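Local coordinates for protein fumarate reductase iron-sulfur subunit (Mycolicibacterium smegmatis, PDB 7D6V) that probably relays electrons from succinate oxidation through its [2Fe-2S], [4Fe-4S] and [3Fe-4S] clusters towards quinone, as the iron-sulfur subunit of succinate dehydrogenase Sdh1, at residues Val27-Ile37 against Met73-Phe81; Asp189-Leu200 against Met227-Tyr236. All blocks are in the same frame, centred on the assembly; numbering follows the deposited sequence.

Interaction 1. Residues Val27-Ile37 against Met73-Phe81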
loop_
_atom_site.group_PDB
_atom_site.type_symbol
_atom_site.label_atom_id
_atom_site.label_comp_id
_atom_site.label_asym_id
_atom_site.label_seq_id
_atom_site.Cartn_x
_atom_site.Cartn_y
_atom_site.Cartn_z
ATOM N N VAL B 27 20.084 17.833 8.213
ATOM C CA VAL B 27 19.419 16.577 8.543
ATOM C C VAL B 27 19.297 16.471 10.056
ATOM O O VAL B 27 20.271 16.701 10.778
ATOM C CB VAL B 27 20.178 15.366 7.972
ATOM C CG1 VAL B 27 19.513 14.069 8.397
ATOM C CG2 VAL B 27 20.240 15.452 6.464
ATOM N N ASN B 28 18.103 16.134 10.528
ATOM C CA ASN B 28 17.855 15.870 11.937
ATOM C C ASN B 28 17.689 14.372 12.174
ATOM O O ASN B 28 17.478 13.588 11.249
ATOM C CB ASN B 28 16.614 16.622 12.423
ATOM C CG ASN B 28 16.785 18.121 12.373
ATOM O OD1 ASN B 28 17.437 18.709 13.231
ATOM N ND2 ASN B 28 16.193 18.751 11.368
ATOM N N ASP B 29 17.791 13.983 13.442
ATOM C CA ASP B 29 17.620 12.586 13.814
ATOM C C ASP B 29 16.176 12.148 13.600
ATOM O O ASP B 29 15.241 12.837 14.014
ATOM C CB ASP B 29 18.020 12.374 15.271
ATOM C CG ASP B 29 19.520 12.392 15.474
ATOM O OD1 ASP B 29 20.223 11.592 14.823
ATOM O OD2 ASP B 29 19.996 13.208 16.289
ATOM N N GLY B 30 15.999 11.003 12.950
ATOM C CA GLY B 30 14.681 10.432 12.766
ATOM C C GLY B 30 13.933 10.871 11.529
ATOM O O GLY B 30 12.711 10.696 11.473
ATOM N N GLU B 31 14.614 11.427 10.534
ATOM C CA GLU B 31 13.969 11.927 9.331
ATOM C C GLU B 31 14.250 11.003 8.156
ATOM O O GLU B 31 15.330 10.423 8.052
ATOM C CB GLU B 31 14.446 13.338 9.001
ATOM C CG GLU B 31 14.015 14.368 10.015
ATOM C CD GLU B 31 14.520 15.744 9.683
ATOM O OE1 GLU B 31 15.318 15.865 8.731
ATOM O OE2 GLU B 31 14.122 16.706 10.368
ATOM N N VAL B 32 13.254 10.854 7.283
ATOM C CA VAL B 32 13.400 10.077 6.056
ATOM C C VAL B 32 13.934 10.960 4.937
ATOM O O VAL B 32 14.014 12.184 5.076
ATOM C CB VAL B 32 12.082 9.400 5.641
ATOM C CG1 VAL B 32 11.710 8.317 6.634
ATOM C CG2 VAL B 32 10.974 10.415 5.494
ATOM N N VAL B 33 14.330 10.329 3.829
ATOM C CA VAL B 33 14.838 11.060 2.671
ATOM C C VAL B 33 13.804 12.059 2.161
ATOM O O VAL B 33 14.148 13.180 1.762
ATOM C CB VAL B 33 15.261 10.069 1.569
ATOM C CG1 VAL B 33 15.441 10.779 0.244
ATOM C CG2 VAL B 33 16.536 9.356 1.965
ATOM N N LEU B 34 12.526 11.673 2.162
ATOM C CA LEU B 34 11.487 12.555 1.642
ATOM C C LEU B 34 11.382 13.847 2.445
ATOM O O LEU B 34 11.080 14.901 1.877
ATOM C CB LEU B 34 10.144 11.828 1.620
ATOM C CG LEU B 34 9.004 12.511 0.865
ATOM C CD1 LEU B 34 9.449 12.932 -0.523
ATOM C CD2 LEU B 34 7.792 11.607 0.785
ATOM N N ASP B 35 11.635 13.795 3.755
ATOM C CA ASP B 35 11.675 15.023 4.545
ATOM C C ASP B 35 12.804 15.937 4.089
ATOM O O ASP B 35 12.637 17.161 4.023
ATOM C CB ASP B 35 11.826 14.701 6.031
ATOM C CG ASP B 35 10.732 13.797 6.551
ATOM O OD1 ASP B 35 11.041 12.899 7.361
ATOM O OD2 ASP B 35 9.563 13.978 6.149
ATOM N N ILE B 36 13.968 15.362 3.784
ATOM C CA ILE B 36 15.089 16.159 3.301
ATOM C C ILE B 36 14.758 16.777 1.951
ATOM O O ILE B 36 15.113 17.928 1.671
ATOM C CB ILE B 36 16.361 15.297 3.240
ATOM C CG1 ILE B 36 16.480 14.438 4.498
ATOM C CG2 ILE B 36 17.587 16.164 3.084
ATOM C CD1 ILE B 36 16.652 15.231 5.766
ATOM N N ILE B 37 14.063 16.026 1.096
ATOM C CA ILE B 37 13.643 16.557 -0.197
ATOM C C ILE B 37 12.657 17.703 -0.009
ATOM O O ILE B 37 12.719 18.715 -0.716
ATOM C CB ILE B 37 13.054 15.432 -1.068
ATOM C CG1 ILE B 37 14.095 14.338 -1.295
ATOM C CG2 ILE B 37 12.572 15.977 -2.396
ATOM C CD1 ILE B 37 15.259 14.765 -2.154
ATOM N N MET B 73 10.931 6.937 -0.927
ATOM C CA MET B 73 11.597 8.048 -0.259
ATOM C C MET B 73 11.049 8.274 1.143
ATOM O O MET B 73 11.798 8.670 2.042
ATOM C CB MET B 73 11.469 9.317 -1.098
ATOM C CG MET B 73 12.427 9.368 -2.272
ATOM S SD MET B 73 12.331 10.883 -3.238
ATOM C CE MET B 73 10.857 10.574 -4.200
ATOM N N CYS B 74 9.764 7.995 1.338
ATOM C CA CYS B 74 9.125 8.186 2.639
ATOM C C CYS B 74 9.427 7.073 3.646
ATOM O O CYS B 74 8.979 7.131 4.791
ATOM C CB CYS B 74 7.611 8.338 2.470
ATOM S SG CYS B 74 6.693 6.781 2.522
ATOM N N MET B 75 10.184 6.065 3.222
ATOM C CA MET B 75 10.529 4.958 4.099
ATOM C C MET B 75 12.028 4.752 4.268
ATOM O O MET B 75 12.429 3.807 4.953
ATOM C CB MET B 75 9.895 3.658 3.586
ATOM C CG MET B 75 8.378 3.647 3.630
ATOM S SD MET B 75 7.691 3.837 5.283
ATOM C CE MET B 75 8.153 2.279 6.027
ATOM N N THR B 76 12.865 5.599 3.677
ATOM C CA THR B 76 14.312 5.442 3.759
ATOM C C THR B 76 14.835 6.265 4.930
ATOM O O THR B 76 14.697 7.490 4.944
ATOM C CB THR B 76 14.978 5.863 2.452
ATOM O OG1 THR B 76 14.304 5.233 1.357
ATOM C CG2 THR B 76 16.435 5.446 2.437
ATOM N N ARG B 77 15.463 5.588 5.893
ATOM C CA ARG B 77 15.633 6.144 7.231
ATOM C C ARG B 77 16.628 7.293 7.293
ATOM O O ARG B 77 16.606 8.048 8.270
ATOM C CB ARG B 77 16.066 5.040 8.194
ATOM C CG ARG B 77 15.446 5.140 9.569
ATOM C CD ARG B 77 15.816 3.935 10.410
ATOM N NE ARG B 77 15.267 2.703 9.855
ATOM C CZ ARG B 77 15.996 1.638 9.539
ATOM N NH1 ARG B 77 17.307 1.654 9.726
ATOM N NH2 ARG B 77 15.414 0.558 9.038
ATOM N N MET B 78 17.537 7.402 6.326
ATOM C CA MET B 78 18.439 8.544 6.183
ATOM C C MET B 78 19.499 8.533 7.283
ATOM O O MET B 78 20.477 9.284 7.228
ATOM C CB MET B 78 17.638 9.853 6.181
ATOM C CG MET B 78 18.427 11.137 6.049
ATOM S SD MET B 78 18.783 11.538 4.331
ATOM C CE MET B 78 20.556 11.739 4.392
ATOM N N SER B 79 19.335 7.650 8.262
ATOM C CA SER B 79 20.401 7.267 9.171
ATOM C C SER B 79 21.089 5.997 8.703
ATOM O O SER B 79 22.045 5.543 9.339
ATOM C CB SER B 79 19.855 7.079 10.588
ATOM O OG SER B 79 19.008 5.949 10.658
ATOM N N THR B 80 20.598 5.417 7.607
ATOM C CA THR B 80 21.305 4.349 6.915
ATOM C C THR B 80 22.671 4.821 6.436
ATOM O O THR B 80 23.595 4.014 6.286
ATOM C CB THR B 80 20.451 3.870 5.739
ATOM O OG1 THR B 80 19.241 3.287 6.238
ATOM C CG2 THR B 80 21.185 2.842 4.894
ATOM N N PHE B 81 22.827 6.123 6.237
ATOM C CA PHE B 81 23.998 6.707 5.610
ATOM C C PHE B 81 24.814 7.475 6.639
ATOM O O PHE B 81 24.270 8.041 7.589
ATOM C CB PHE B 81 23.581 7.649 4.481
ATOM C CG PHE B 81 22.493 7.102 3.613
ATOM C CD1 PHE B 81 22.699 5.973 2.845
ATOM C CD2 PHE B 81 21.249 7.704 3.591
ATOM C CE1 PHE B 81 21.692 5.468 2.055
ATOM C CE2 PHE B 81 20.240 7.202 2.804
ATOM C CZ PHE B 81 20.461 6.084 2.034
#
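Val33 comes up to the edge of the Phe81 ring, near its plane, with CG2 4.4 Å from CE2, while CB of the adjacent Thr80 sits over the centre of one ring face. The carboxylate of Glu31 has its partners away from the loop: Asn28 ND2 approaches OE2 from above the carboxylate plane, and OE1 pairs with Arg39 in a salt bridge. Peptide carbonyls make the polar join between the segments. Val32 is the N-cap residue of helix 33-43, and the next two N-H groups, in the first helical turn, find their acceptors in the loop. Val33 N donates to Thr76 O over 3.1 Å, lying in the carbonyl plane, whereas Leu34 N reaches Met73 O, also 3.1 Å away, from well above that carbonyl's plane. Back on the helix, Asp35 OD1 accepts from Val32 N at 3.0 Å. Around these bonds the apolar contact is shared by Met78, Met73 and Val33. The CG of Met78 stands anti to the backbone N (chi1 180°), and the chain then bends at chi2 so that SD lies across Ile36, 3.7 Å from CG1, and also against Val33 CG2; Met78 CG itself touches Val27 CG1. At the other end Met73 and Leu34 cross at about a right angle, CB to CB 3.9 Å, and Leu34 CD2 packs on Cys74 CB at 3.7 Å. The SG of Cys74 binds an iron of the [2Fe-2S] cluster, so the start of the helix rests directly on a cluster-ligand residue. In this ferredoxin-type domain, helix 33-43 follows strand 17-27, and the loop between strands 70-72 and 86-87 runs past its beginning; Ile36 touches Leu8 of strand 4-14, and Met78 and Phe81 both pack on Val87 of strand 86-87.

Interaction 2. Residues Asp189-Leu200 against Met227-Tyr236. With UQ1 (ubiquinone-1), chain H.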
loop_
_atom_site.group_PDB
_atom_site.type_symbol
_atom_site.label_atom_id
_atom_site.label_comp_id
_atom_site.label_asym_id
_atom_site.label_seq_id
_atom_site.Cartn_x
_atom_site.Cartn_y
_atom_site.Cartn_z
ATOM N N ASP B 189 -9.295 -19.188 -16.681
ATOM C CA ASP B 189 -8.088 -19.979 -16.454
ATOM C C ASP B 189 -6.836 -19.105 -16.425
ATOM O O ASP B 189 -6.138 -19.040 -15.408
ATOM C CB ASP B 189 -7.970 -21.061 -17.531
ATOM C CG ASP B 189 -6.984 -22.148 -17.160
ATOM O OD1 ASP B 189 -6.374 -22.060 -16.076
ATOM O OD2 ASP B 189 -6.826 -23.100 -17.950
ATOM N N ARG B 190 -6.529 -18.438 -17.540
ATOM C CA ARG B 190 -5.421 -17.497 -17.712
ATOM C C ARG B 190 -4.046 -18.158 -17.747
ATOM O O ARG B 190 -3.049 -17.459 -17.975
ATOM C CB ARG B 190 -5.396 -16.405 -16.633
ATOM C CG ARG B 190 -6.632 -15.535 -16.582
ATOM C CD ARG B 190 -6.492 -14.481 -15.501
ATOM N NE ARG B 190 -7.780 -13.933 -15.090
ATOM C CZ ARG B 190 -8.589 -14.508 -14.209
ATOM N NH1 ARG B 190 -8.249 -15.657 -13.645
ATOM N NH2 ARG B 190 -9.741 -13.937 -13.896
ATOM N N LYS B 191 -3.951 -19.472 -17.538
ATOM C CA LYS B 191 -2.645 -20.122 -17.476
ATOM C C LYS B 191 -1.921 -20.054 -18.817
ATOM O O LYS B 191 -0.729 -19.737 -18.871
ATOM C CB LYS B 191 -2.805 -21.573 -17.022
ATOM C CG LYS B 191 -3.048 -21.737 -15.531
ATOM C CD LYS B 191 -3.108 -23.203 -15.150
ATOM C CE LYS B 191 -3.528 -23.387 -13.706
ATOM N NZ LYS B 191 -4.946 -23.012 -13.490
ATOM N N GLU B 192 -2.625 -20.354 -19.910
ATOM C CA GLU B 192 -2.005 -20.288 -21.231
ATOM C C GLU B 192 -1.599 -18.867 -21.592
ATOM O O GLU B 192 -0.518 -18.646 -22.149
ATOM C CB GLU B 192 -2.951 -20.851 -22.291
ATOM C CG GLU B 192 -3.246 -22.320 -22.139
ATOM C CD GLU B 192 -2.010 -23.167 -22.336
ATOM O OE1 GLU B 192 -1.587 -23.830 -21.371
ATOM O OE2 GLU B 192 -1.460 -23.171 -23.457
ATOM N N MET B 193 -2.455 -17.889 -21.292
ATOM C CA MET B 193 -2.149 -16.524 -21.694
ATOM C C MET B 193 -1.003 -15.943 -20.882
ATOM O O MET B 193 -0.242 -15.120 -21.401
ATOM C CB MET B 193 -3.388 -15.636 -21.588
ATOM C CG MET B 193 -3.914 -15.450 -20.191
ATOM S SD MET B 193 -5.429 -14.484 -20.136
ATOM C CE MET B 193 -6.610 -15.660 -20.782
ATOM N N ALA B 194 -0.849 -16.374 -19.625
ATOM C CA ALA B 194 0.274 -15.912 -18.817
ATOM C C ALA B 194 1.607 -16.230 -19.478
ATOM O O ALA B 194 2.572 -15.475 -19.325
ATOM C CB ALA B 194 0.215 -16.536 -17.424
ATOM N N GLN B 195 1.679 -17.337 -20.212
ATOM C CA GLN B 195 2.884 -17.725 -20.929
ATOM C C GLN B 195 2.932 -17.147 -22.337
ATOM O O GLN B 195 4.000 -16.732 -22.796
ATOM C CB GLN B 195 2.979 -19.251 -20.991
ATOM C CG GLN B 195 4.235 -19.799 -21.654
ATOM C CD GLN B 195 5.503 -19.414 -20.926
ATOM O OE1 GLN B 195 6.245 -18.542 -21.371
ATOM N NE2 GLN B 195 5.758 -20.060 -19.801
ATOM N N ASP B 196 1.793 -17.092 -23.028
ATOM C CA ASP B 196 1.796 -16.778 -24.452
ATOM C C ASP B 196 1.735 -15.283 -24.752
ATOM O O ASP B 196 2.408 -14.820 -25.678
ATOM C CB ASP B 196 0.637 -17.493 -25.144
ATOM C CG ASP B 196 0.798 -18.998 -25.132
ATOM O OD1 ASP B 196 1.935 -19.474 -25.318
ATOM O OD2 ASP B 196 -0.210 -19.709 -24.938
ATOM N N GLU B 197 0.945 -14.508 -24.010
ATOM C CA GLU B 197 0.838 -13.077 -24.269
ATOM C C GLU B 197 1.509 -12.196 -23.231
ATOM O O GLU B 197 1.891 -11.071 -23.558
ATOM C CB GLU B 197 -0.634 -12.657 -24.406
ATOM C CG GLU B 197 -1.333 -13.212 -25.645
ATOM C CD GLU B 197 -1.838 -14.626 -25.475
ATOM O OE1 GLU B 197 -1.704 -15.170 -24.366
ATOM O OE2 GLU B 197 -2.364 -15.196 -26.454
ATOM N N PHE B 198 1.673 -12.666 -22.002
ATOM C CA PHE B 198 2.297 -11.866 -20.960
ATOM C C PHE B 198 3.726 -12.292 -20.657
ATOM O O PHE B 198 4.358 -11.708 -19.773
ATOM C CB PHE B 198 1.440 -11.906 -19.695
ATOM C CG PHE B 198 0.013 -11.507 -19.933
ATOM C CD1 PHE B 198 -0.297 -10.228 -20.358
ATOM C CD2 PHE B 198 -1.016 -12.413 -19.752
ATOM C CE1 PHE B 198 -1.605 -9.858 -20.587
ATOM C CE2 PHE B 198 -2.325 -12.047 -19.979
ATOM C CZ PHE B 198 -2.620 -10.769 -20.396
ATOM N N GLY B 199 4.251 -13.280 -21.376
ATOM C CA GLY B 199 5.664 -13.599 -21.347
ATOM C C GLY B 199 6.232 -14.092 -20.033
ATOM O O GLY B 199 7.290 -13.626 -19.607
ATOM N N LEU B 200 5.554 -15.040 -19.383
ATOM C CA LEU B 200 6.082 -15.594 -18.140
ATOM C C LEU B 200 7.416 -16.298 -18.356
ATOM O O LEU B 200 8.219 -16.405 -17.424
ATOM C CB LEU B 200 5.065 -16.551 -17.520
ATOM C CG LEU B 200 5.384 -17.138 -16.145
ATOM C CD1 LEU B 200 5.691 -16.043 -15.142
ATOM C CD2 LEU B 200 4.238 -18.001 -15.665
ATOM N N MET B 227 3.176 -20.250 -10.627
ATOM C CA MET B 227 2.557 -20.065 -11.933
ATOM C C MET B 227 3.368 -20.737 -13.030
ATOM O O MET B 227 2.798 -21.260 -13.991
ATOM C CB MET B 227 2.369 -18.581 -12.236
ATOM C CG MET B 227 1.264 -17.937 -11.431
ATOM S SD MET B 227 -0.380 -18.519 -11.886
ATOM C CE MET B 227 -0.357 -18.297 -13.659
ATOM N N LYS B 228 4.694 -20.737 -12.905
ATOM C CA LYS B 228 5.518 -21.470 -13.860
ATOM C C LYS B 228 5.244 -22.965 -13.780
ATOM O O LYS B 228 5.203 -23.652 -14.805
ATOM C CB LYS B 228 6.996 -21.178 -13.616
ATOM C CG LYS B 228 7.455 -19.843 -14.163
ATOM C CD LYS B 228 8.870 -19.527 -13.731
ATOM C CE LYS B 228 9.371 -18.244 -14.373
ATOM N NZ LYS B 228 9.930 -18.465 -15.731
ATOM N N GLU B 229 5.045 -23.484 -12.569
ATOM C CA GLU B 229 4.710 -24.896 -12.417
ATOM C C GLU B 229 3.345 -25.217 -13.016
ATOM O O GLU B 229 3.163 -26.274 -13.628
ATOM C CB GLU B 229 4.765 -25.282 -10.942
ATOM C CG GLU B 229 6.170 -25.324 -10.375
ATOM C CD GLU B 229 7.016 -26.420 -10.994
ATOM O OE1 GLU B 229 6.680 -27.610 -10.820
ATOM O OE2 GLU B 229 8.018 -26.094 -11.662
ATOM N N ARG B 230 2.370 -24.320 -12.855
ATOM C CA ARG B 230 1.061 -24.532 -13.473
ATOM C C ARG B 230 1.140 -24.462 -14.997
ATOM O O ARG B 230 0.489 -25.246 -15.704
ATOM C CB ARG B 230 0.064 -23.515 -12.924
ATOM C CG ARG B 230 -0.136 -23.646 -11.429
ATOM C CD ARG B 230 -1.036 -22.579 -10.850
ATOM N NE ARG B 230 -1.221 -22.788 -9.418
ATOM C CZ ARG B 230 -2.338 -22.513 -8.755
ATOM N NH1 ARG B 230 -3.384 -22.008 -9.388
ATOM N NH2 ARG B 230 -2.408 -22.742 -7.454
ATOM N N VAL B 231 1.937 -23.533 -15.524
ATOM C CA VAL B 231 2.138 -23.459 -16.966
ATOM C C VAL B 231 2.806 -24.731 -17.472
ATOM O O VAL B 231 2.483 -25.227 -18.555
ATOM C CB VAL B 231 2.951 -22.201 -17.330
ATOM C CG1 VAL B 231 3.418 -22.264 -18.771
ATOM C CG2 VAL B 231 2.120 -20.956 -17.102
ATOM N N ALA B 232 3.747 -25.276 -16.699
ATOM C CA ALA B 232 4.373 -26.539 -17.077
ATOM C C ALA B 232 3.372 -27.685 -17.039
ATOM O O ALA B 232 3.435 -28.597 -17.868
ATOM C CB ALA B 232 5.560 -26.828 -16.164
ATOM N N ASP B 233 2.454 -27.665 -16.070
ATOM C CA ASP B 233 1.334 -28.600 -16.078
ATOM C C ASP B 233 0.599 -28.547 -17.407
ATOM O O ASP B 233 0.316 -29.578 -18.023
ATOM C CB ASP B 233 0.354 -28.272 -14.952
ATOM C CG ASP B 233 0.756 -28.859 -13.629
ATOM O OD1 ASP B 233 1.718 -29.649 -13.581
ATOM O OD2 ASP B 233 0.086 -28.529 -12.633
ATOM N N ARG B 234 0.276 -27.338 -17.855
ATOM C CA ARG B 234 -0.551 -27.191 -19.047
ATOM C C ARG B 234 0.206 -27.461 -20.344
ATOM O O ARG B 234 -0.395 -27.933 -21.314
ATOM C CB ARG B 234 -1.159 -25.792 -19.088
ATOM C CG ARG B 234 -2.273 -25.563 -18.091
ATOM C CD ARG B 234 -3.467 -26.441 -18.401
ATOM N NE ARG B 234 -4.667 -25.986 -17.706
ATOM C CZ ARG B 234 -4.964 -26.299 -16.450
ATOM N NH1 ARG B 234 -4.148 -27.072 -15.747
ATOM N NH2 ARG B 234 -6.079 -25.841 -15.896
ATOM N N LYS B 235 1.504 -27.178 -20.391
ATOM C CA LYS B 235 2.229 -27.103 -21.654
ATOM C C LYS B 235 3.428 -28.031 -21.755
ATOM O O LYS B 235 3.687 -28.567 -22.832
ATOM C CB LYS B 235 2.703 -25.664 -21.895
ATOM C CG LYS B 235 1.600 -24.687 -22.235
ATOM C CD LYS B 235 2.122 -23.267 -22.266
ATOM C CE LYS B 235 2.851 -22.977 -23.559
ATOM N NZ LYS B 235 1.910 -22.769 -24.689
ATOM N N TYR B 236 4.177 -28.231 -20.673
ATOM C CA TYR B 236 5.489 -28.865 -20.748
ATOM C C TYR B 236 5.555 -30.161 -19.950
ATOM O O TYR B 236 6.608 -30.512 -19.417
ATOM C CB TYR B 236 6.575 -27.902 -20.275
ATOM C CG TYR B 236 6.530 -26.553 -20.946
ATOM C CD1 TYR B 236 6.628 -26.439 -22.324
ATOM C CD2 TYR B 236 6.388 -25.394 -20.202
ATOM C CE1 TYR B 236 6.584 -25.213 -22.941
ATOM C CE2 TYR B 236 6.345 -24.160 -20.813
ATOM C CZ TYR B 236 6.444 -24.077 -22.183
ATOM O OH TYR B 236 6.402 -22.853 -22.801
HETATM C C1 UQ1 H . 8.661 -26.765 -26.364
HETATM O O1 UQ1 H . 7.659 -27.040 -25.801
HETATM C C2 UQ1 H . 8.746 -25.496 -27.206
HETATM O O2 UQ1 H . 7.636 -24.651 -27.317
HETATM C CM2 UQ1 H . 7.000 -24.699 -28.562
HETATM C C3 UQ1 H . 10.044 -25.148 -27.928
HETATM O O3 UQ1 H . 10.124 -23.985 -28.702
HETATM C CM3 UQ1 H . 10.484 -22.842 -27.982
HETATM C C4 UQ1 H . 11.252 -26.068 -27.808
HETATM O O4 UQ1 H . 12.259 -25.798 -28.368
HETATM C C5 UQ1 H . 11.168 -27.336 -26.964
HETATM C CM5 UQ1 H . 12.377 -28.258 -26.841
HETATM C C6 UQ1 H . 9.870 -27.685 -26.245
HETATM C C7 UQ1 H . 9.782 -28.949 -25.396
HETATM C C8 UQ1 H . 10.193 -28.583 -23.972
HETATM C C9 UQ1 H . 9.613 -29.144 -22.935
HETATM C C10 UQ1 H . 8.510 -30.178 -23.140
HETATM C C11 UQ1 H . 10.047 -28.752 -21.526
#
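Lys191, Leu200 and Arg234 bury the most surface here, and the two basic chains touch each other. Lys191 CD lies 3.8 Å over the centre of one face of the Arg234 guanidinium, while CE rests on Arg230 CB. A bend at the end of the Lys191 chain (chi4 69°) takes NZ to Asp189 OD1 at 3.1 Å, nearly along the C-O axis of that oxygen. Asp189 OD2 meets the guanidinium edge of Arg234, 3.5 Å from NH2, so one carboxylate serves two cations and probably eases the repulsion between them. Arg230 turns its charge to Asp181.

Leu200, its CG anti to the backbone N (chi1 -175°), sends CD2 onto helix 227-235, 3.9 Å from both Met227 CB and Val231 CG2. Its carbonyl O accepts from Lys228 NZ at 3.2 Å, the donor tilted from the carbonyl plane; the same ammonium also bonds Cys203 O, in the [3Fe-4S] pocket. On the outer flank Lys235 NZ lies between two acids, weakly bonded to Asp196 OD1 and in a long salt bridge with Glu192.

The axes of helices 191-196 and 227-235 approach to 9.3 Å and cross at -105°, an almost perpendicular packing. Glu229 and Asp233 form salt bridges to Arg156 of the membrane anchor subunit. At the end of the segment, Tyr236 brings its ring edge to UQ1, CE1 being 3.6 Å from O1. Residues 189-200 belong to the dicluster ferredoxin-like domain, and Lys228 ties the contact to its [3Fe-4S] pocket; Tyr236 marks a quinone-binding region beside the membrane anchor, as expected of a complex II iron-sulfur subunit.

Interactions 1 and 2 lie on opposite sides of the chain's centre, their own centres 42 Å apart and their nearest atoms about 27 Å apart. They mark the two ends of the cluster series. In interaction 1 the Cys74 side chain is about 3 Å from the [2Fe-2S] cluster, and the side chain of Met75 is about 11 Å from the [4Fe-4S] cluster. In interaction 2 the Lys228 side chain comes within about 6 Å of the [3Fe-4S] cluster, while ubiquinone-1 is bound beside the same contact. The first contact also meets subunit A, the second the membrane anchor, consistent with electrons passing from one to the other through this subunit.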